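Local structure of vanadium-dependent bromoperoxidase (1QHB) at residues 292-297 and 458-463. The protein uses hydrogen peroxide and a bound vanadate to halogenate organic substrates, turning bromide into carbon-bound bromine, and works as a homododecamer and binds calcium that is important for its stability. Numbering follows the deposited sequence.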
loop_
_atom_site.group_PDB
_atom_site.type_symbol
_atom_site.label_atom_id
_atom_site.label_comp_id
_atom_site.label_asym_id
_atom_site.label_seq_id
_atom_site.Cartn_x
_atom_site.Cartn_y
_atom_site.Cartn_z
ATOM N N MET A 292 -27.077 -53.929 20.598
ATOM C CA MET A 292 -25.727 -54.250 20.178
ATOM C C MET A 292 -24.991 -55.085 21.214
ATOM O O MET A 292 -23.803 -54.914 21.423
ATOM C CB MET A 292 -24.976 -52.930 19.868
ATOM C CG MET A 292 -25.422 -52.277 18.615
ATOM S SD MET A 292 -24.888 -50.579 18.354
ATOM C CE MET A 292 -23.124 -50.860 18.134
ATOM N N THR A 293 -25.673 -56.054 21.811
ATOM C CA THR A 293 -25.083 -56.926 22.807
ATOM C C THR A 293 -24.731 -58.257 22.153
ATOM O O THR A 293 -24.139 -59.116 22.807
ATOM C CB THR A 293 -26.070 -57.204 23.957
ATOM O OG1 THR A 293 -27.308 -57.727 23.423
ATOM C CG2 THR A 293 -26.392 -55.897 24.671
ATOM N N ASP A 294 -25.015 -58.414 20.884
ATOM C CA ASP A 294 -24.658 -59.598 20.142
ATOM C C ASP A 294 -23.546 -59.222 19.144
ATOM O O ASP A 294 -23.682 -58.243 18.387
ATOM C CB ASP A 294 -25.904 -60.102 19.406
ATOM C CG ASP A 294 -25.503 -61.162 18.416
ATOM O OD1 ASP A 294 -25.216 -62.300 18.831
ATOM O OD2 ASP A 294 -25.439 -60.873 17.216
ATOM N N LEU A 295 -22.503 -60.065 19.086
ATOM C CA LEU A 295 -21.388 -59.850 18.199
ATOM C C LEU A 295 -21.732 -59.646 16.750
ATOM O O LEU A 295 -21.214 -58.666 16.139
ATOM C CB LEU A 295 -20.403 -61.028 18.280
ATOM C CG LEU A 295 -19.087 -60.752 17.512
ATOM C CD1 LEU A 295 -18.416 -59.540 18.143
ATOM C CD2 LEU A 295 -18.194 -61.987 17.510
ATOM N N LYS A 296 -22.585 -60.508 16.162
ATOM C CA LYS A 296 -22.864 -60.248 14.725
ATOM C C LYS A 296 -23.619 -58.982 14.454
ATOM O O LYS A 296 -23.348 -58.347 13.415
ATOM C CB LYS A 296 -23.595 -61.454 14.133
ATOM C CG LYS A 296 -22.689 -62.691 14.181
ATOM C CD LYS A 296 -23.537 -63.876 13.689
ATOM C CE LYS A 296 -22.639 -65.100 13.524
ATOM N NZ LYS A 296 -23.276 -66.041 12.555
ATOM N N VAL A 297 -24.577 -58.611 15.321
ATOM C CA VAL A 297 -25.322 -57.341 15.109
ATOM C C VAL A 297 -24.361 -56.181 15.336
ATOM O O VAL A 297 -24.323 -55.216 14.577
ATOM C CB VAL A 297 -26.468 -57.245 16.115
ATOM C CG1 VAL A 297 -27.150 -55.909 16.086
ATOM C CG2 VAL A 297 -27.462 -58.395 15.927
ATOM N N ASP A 458 -30.930 -63.593 19.313
ATOM C CA ASP A 458 -29.721 -63.323 18.553
ATOM C C ASP A 458 -28.625 -64.258 19.033
ATOM O O ASP A 458 -28.330 -64.349 20.223
ATOM C CB ASP A 458 -29.235 -61.883 18.690
ATOM C CG ASP A 458 -30.042 -60.926 17.846
ATOM O OD1 ASP A 458 -30.589 -61.390 16.821
ATOM O OD2 ASP A 458 -30.135 -59.731 18.212
ATOM N N VAL A 459 -28.064 -65.038 18.109
ATOM C CA VAL A 459 -27.026 -65.993 18.499
ATOM C C VAL A 459 -25.708 -65.734 17.769
ATOM O O VAL A 459 -25.620 -65.487 16.570
ATOM C CB VAL A 459 -27.405 -67.469 18.290
ATOM C CG1 VAL A 459 -26.407 -68.340 19.045
ATOM C CG2 VAL A 459 -28.816 -67.800 18.748
ATOM N N SER A 460 -24.643 -65.766 18.569
ATOM C CA SER A 460 -23.271 -65.599 18.114
ATOM C C SER A 460 -22.370 -66.447 19.018
ATOM O O SER A 460 -22.685 -66.638 20.196
ATOM C CB SER A 460 -22.790 -64.147 18.203
ATOM O OG SER A 460 -23.624 -63.333 17.404
ATOM N N PRO A 461 -21.276 -66.960 18.473
ATOM C CA PRO A 461 -20.360 -67.776 19.237
ATOM C C PRO A 461 -19.721 -66.980 20.373
ATOM O O PRO A 461 -19.436 -65.789 20.250
ATOM C CB PRO A 461 -19.300 -68.208 18.238
ATOM C CG PRO A 461 -19.757 -67.785 16.892
ATOM C CD PRO A 461 -20.846 -66.768 17.067
ATOM N N GLY A 462 -19.463 -67.627 21.500
ATOM C CA GLY A 462 -18.852 -67.066 22.673
ATOM C C GLY A 462 -19.789 -66.286 23.579
ATOM O O GLY A 462 -20.979 -66.097 23.364
ATOM N N LYS A 463 -19.203 -65.836 24.683
ATOM C CA LYS A 463 -19.885 -64.962 25.634
ATOM C C LYS A 463 -19.827 -63.566 24.987
ATOM O O LYS A 463 -19.064 -63.371 24.017
ATOM C CB LYS A 463 -19.206 -64.947 26.988
ATOM C CG LYS A 463 -19.273 -66.250 27.759
ATOM C CD LYS A 463 -19.120 -66.016 29.251
ATOM C CE LYS A 463 -17.700 -66.256 29.710
ATOM N NZ LYS A 463 -17.593 -65.989 31.174
HETATM O O HOH W 1 -25.026 -63.810 21.036
HETATM O O HOH W 2 -26.017 -62.893 15.898
#
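Asp458 begins the loop segment 458-463: Asp458 CB lies 3.8 Å from Asp294 CG, the two side chains crossing at about a right angle. Its carboxylate turns toward Val297, whose CG2 lies 3.8 Å from Asp458 OD2. Val459 takes part through its backbone: one water donates to Val459 O and Asp294 OD2. A second donates to Asp294 OD1 and, weakly, to Asp458 O. Ser460 OG, beside the backbone N and anti to the carbonyl carbon (chi1 -60°), sits between Asp294 and Lys296 N. It donates to Asp294 OD1, the 2.4 Å length being doubtful and no sign of unusual strength, and accepts from Lys296 N at 3.3 Å with an N-H...O angle of 165°. Ser460 CB rests on Leu295 CB, and the extended Lys296 chain runs past OG toward Pro461 CD, 4.3 Å from Lys296 CE.

This worked example of helix N-capping, with an outside hydroxyl added, joins helix 295-302 to the loop after helix 439-456, away from the annotated sites. Asp294 OD2 accepts from Val297 N on its anti side, 24° out of the carboxylate plane. The helix start and its amide donors would probably favour a charged Asp294, whereas Asp458 OD2, 4.9 Å from Asp294 OD2, would oppose it.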